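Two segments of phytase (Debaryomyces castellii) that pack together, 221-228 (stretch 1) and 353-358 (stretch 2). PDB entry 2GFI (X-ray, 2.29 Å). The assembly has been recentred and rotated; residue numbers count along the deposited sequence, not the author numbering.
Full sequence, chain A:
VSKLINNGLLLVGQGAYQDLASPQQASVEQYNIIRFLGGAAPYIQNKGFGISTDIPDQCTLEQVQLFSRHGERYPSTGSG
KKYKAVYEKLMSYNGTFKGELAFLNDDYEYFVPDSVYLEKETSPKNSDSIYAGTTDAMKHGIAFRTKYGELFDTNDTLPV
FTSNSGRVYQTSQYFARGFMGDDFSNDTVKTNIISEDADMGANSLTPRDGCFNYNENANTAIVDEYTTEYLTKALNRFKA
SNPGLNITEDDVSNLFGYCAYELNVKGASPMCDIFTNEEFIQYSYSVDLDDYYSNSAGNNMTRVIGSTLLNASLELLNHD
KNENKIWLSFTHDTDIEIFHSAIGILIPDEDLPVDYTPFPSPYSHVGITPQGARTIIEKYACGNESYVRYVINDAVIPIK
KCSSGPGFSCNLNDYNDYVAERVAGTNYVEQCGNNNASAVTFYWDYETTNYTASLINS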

# COMPACT_ATOMS: atom_id res chain seq x y z
N ALA A 221 10.21 -33.07 -25.42
CA ALA A 221 9.09 -33.36 -26.33
C ALA A 221 7.72 -33.27 -25.63
O ALA A 221 6.76 -32.81 -26.23
CB ALA A 221 9.27 -34.74 -27.04
N ILE A 222 7.66 -33.74 -24.37
CA ILE A 222 6.50 -33.55 -23.49
C ILE A 222 6.22 -32.07 -23.31
O ILE A 222 5.12 -31.58 -23.55
CB ILE A 222 6.75 -34.18 -22.10
CG1 ILE A 222 6.92 -35.71 -22.22
CG2 ILE A 222 5.59 -33.83 -21.18
CD1 ILE A 222 7.24 -36.46 -20.86
N VAL A 223 7.25 -31.36 -22.88
CA VAL A 223 7.12 -29.94 -22.59
C VAL A 223 6.61 -29.16 -23.80
O VAL A 223 5.76 -28.28 -23.67
CB VAL A 223 8.44 -29.37 -22.02
CG1 VAL A 223 8.46 -27.86 -22.06
CG2 VAL A 223 8.66 -29.91 -20.61
N ASP A 224 7.12 -29.53 -24.97
CA ASP A 224 6.78 -28.88 -26.23
C ASP A 224 5.34 -29.13 -26.69
O ASP A 224 4.85 -28.44 -27.56
CB ASP A 224 7.78 -29.28 -27.32
CG ASP A 224 9.16 -28.65 -27.12
OD1 ASP A 224 9.33 -27.77 -26.25
OD2 ASP A 224 10.16 -28.98 -27.80
N GLU A 225 4.66 -30.09 -26.09
CA GLU A 225 3.23 -30.27 -26.33
C GLU A 225 2.36 -29.12 -25.84
O GLU A 225 1.25 -28.90 -26.35
CB GLU A 225 2.74 -31.57 -25.68
CG GLU A 225 3.34 -32.83 -26.29
CD GLU A 225 2.80 -34.07 -25.61
OE1 GLU A 225 1.55 -34.17 -25.42
OE2 GLU A 225 3.61 -34.95 -25.24
N TYR A 226 2.83 -28.38 -24.84
CA TYR A 226 2.05 -27.28 -24.30
C TYR A 226 1.81 -26.19 -25.36
O TYR A 226 2.70 -25.86 -26.14
CB TYR A 226 2.73 -26.71 -23.05
CG TYR A 226 1.94 -25.57 -22.44
CD1 TYR A 226 0.70 -25.80 -21.84
CD2 TYR A 226 2.41 -24.28 -22.49
CE1 TYR A 226 -0.03 -24.78 -21.31
CE2 TYR A 226 1.69 -23.24 -21.95
CZ TYR A 226 0.47 -23.50 -21.35
OH TYR A 226 -0.25 -22.46 -20.80
N THR A 227 0.60 -25.66 -25.39
CA THR A 227 0.18 -24.67 -26.38
C THR A 227 1.15 -23.50 -26.61
O THR A 227 1.75 -22.99 -25.66
CB THR A 227 -1.23 -24.14 -26.00
OG1 THR A 227 -1.66 -23.15 -26.94
CG2 THR A 227 -1.21 -23.44 -24.59
N THR A 228 1.31 -23.12 -27.87
CA THR A 228 2.09 -21.93 -28.27
C THR A 228 1.16 -20.96 -28.98
O THR A 228 1.60 -19.95 -29.48
CB THR A 228 3.24 -22.29 -29.25
OG1 THR A 228 2.73 -23.12 -30.31
CG2 THR A 228 4.30 -23.15 -28.59
N PRO A 353 0.39 -31.37 -16.27
CA PRO A 353 -0.28 -31.57 -17.54
C PRO A 353 0.30 -30.61 -18.57
O PRO A 353 0.84 -29.56 -18.20
CB PRO A 353 -1.72 -31.22 -17.22
CG PRO A 353 -1.62 -30.18 -16.10
CD PRO A 353 -0.46 -30.65 -15.28
N VAL A 354 0.18 -30.99 -19.84
CA VAL A 354 0.64 -30.17 -20.96
C VAL A 354 -0.52 -29.77 -21.86
O VAL A 354 -0.40 -28.84 -22.66
CB VAL A 354 1.70 -30.92 -21.80
CG1 VAL A 354 2.96 -31.11 -20.96
CG2 VAL A 354 1.16 -32.29 -22.35
N ASP A 355 -1.65 -30.45 -21.73
CA ASP A 355 -2.71 -30.31 -22.72
C ASP A 355 -3.73 -29.27 -22.28
O ASP A 355 -4.69 -28.98 -22.98
CB ASP A 355 -3.34 -31.69 -23.03
CG ASP A 355 -3.99 -32.33 -21.79
OD1 ASP A 355 -3.39 -32.27 -20.66
OD2 ASP A 355 -5.09 -32.92 -21.83
N TYR A 356 -3.50 -28.66 -21.13
CA TYR A 356 -4.26 -27.49 -20.74
C TYR A 356 -3.43 -26.68 -19.76
O TYR A 356 -2.35 -27.12 -19.39
CB TYR A 356 -5.59 -27.90 -20.12
CG TYR A 356 -5.45 -28.52 -18.74
CD1 TYR A 356 -5.76 -27.78 -17.59
CD2 TYR A 356 -5.01 -29.85 -18.59
CE1 TYR A 356 -5.63 -28.36 -16.32
CE2 TYR A 356 -4.91 -30.44 -17.33
CZ TYR A 356 -5.21 -29.69 -16.20
OH TYR A 356 -5.10 -30.26 -14.96
N THR A 357 -3.93 -25.52 -19.35
CA THR A 357 -3.27 -24.70 -18.34
C THR A 357 -3.98 -24.91 -17.00
O THR A 357 -5.15 -24.57 -16.84
CB THR A 357 -3.27 -23.21 -18.74
OG1 THR A 357 -2.79 -23.08 -20.08
CG2 THR A 357 -2.28 -22.38 -17.87
N PRO A 358 -3.27 -25.53 -16.05
CA PRO A 358 -3.80 -25.71 -14.70
C PRO A 358 -3.73 -24.41 -13.91
O PRO A 358 -2.83 -23.59 -14.13
CB PRO A 358 -2.84 -26.75 -14.07
CG PRO A 358 -1.55 -26.55 -14.80
CD PRO A 358 -1.93 -26.12 -16.22
O HOH W 1 -1.82 -27.03 -24.14

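The contact is small, with 302 Å² buried over both sides, and it joins two segments at least 127 residues apart in sequence wherever they touch. Neither side offers a strand edge. Stretch 1 enters in a helix that began earlier in the chain, makes a type I turn from Val-223 to Tyr-226 and continues as loop; stretch 2 has no regular structure. The backbones come closest at Tyr-226 and Val-354, whose CA atoms lie 4.6 Å apart, and those two residues also contribute the most buried area.

The turn sets up the geometry. Glu-225 N donates to Ile-222 O at 3.0 Å, and Tyr-226 N donates to Val-223 O at 3.2 Å, so these amides are satisfied within their own segment. Beyond them the chain opens to extended torsions at Tyr-226 and Thr-227, and the backbone there can meet stretch 2.

Backbone polarity is handled without a direct N-H to O bond across the interface. Val-354 O instead faces Tyr-226 CA at 3.3 Å, with an angle of 157° at the hydrogen, a good approach for a CA-H...O contact. Such a contact is weaker than an amide hydrogen bond, and it falls where the CA atoms of the two stretches come closest. The next amide, Thr-227 N, is 4.3 Å from Val-354 O, too far for a direct bond, and a water fills the role: it accepts from Thr-227 N at 3.0 Å and donates to Val-354 O at 2.7 Å. One carbonyl thus receives both the CA-H contact and the water, and the water supplies the amide with an acceptor that the protein spacing does not.

The apolar part centres on Val-354, the residue with the largest covered area. Its chi1 is m, and its two methyls have different nearest neighbours across the contact. Val-354 CG1 packs against Ile-222 CG2 at 3.8 Å and also lies 3.4 Å from Ile-222 O, while Val-354 CG2 approaches Glu-225 OE1 at 3.6 Å. The Ile-222 pairing is ordinary van der Waals packing, although the end of the isoleucine leads away from stretch 2. The Glu-225 approach sets a carboxylate oxygen beside a methyl, a contact of proximity rather than a polar pairing.

The side-chain hydrogen bond belongs to Tyr-226. With chi1 at t, its ring extends along stretch 2 and brings Tyr-226 OH within 2.7 Å of Thr-357 OG1, a short bond between two hydroxyls, either of which could be the donor. Val-354 O, Tyr-356 O and Thr-357 OG1 all lie at the ring edge, near its plane; Tyr-356 contributes through its backbone, with Tyr-356 O 3.8 Å from Tyr-226 CE1, while its own side chain starts away from stretch 1.

The rule to read here is one of spacing: a buried tyrosine lies along Val-354 to Thr-357, meeting three of those four residues at its ring edge, and ends in a hydroxyl pair, a valine fills the space beside the turn, and a single water completes the backbone match.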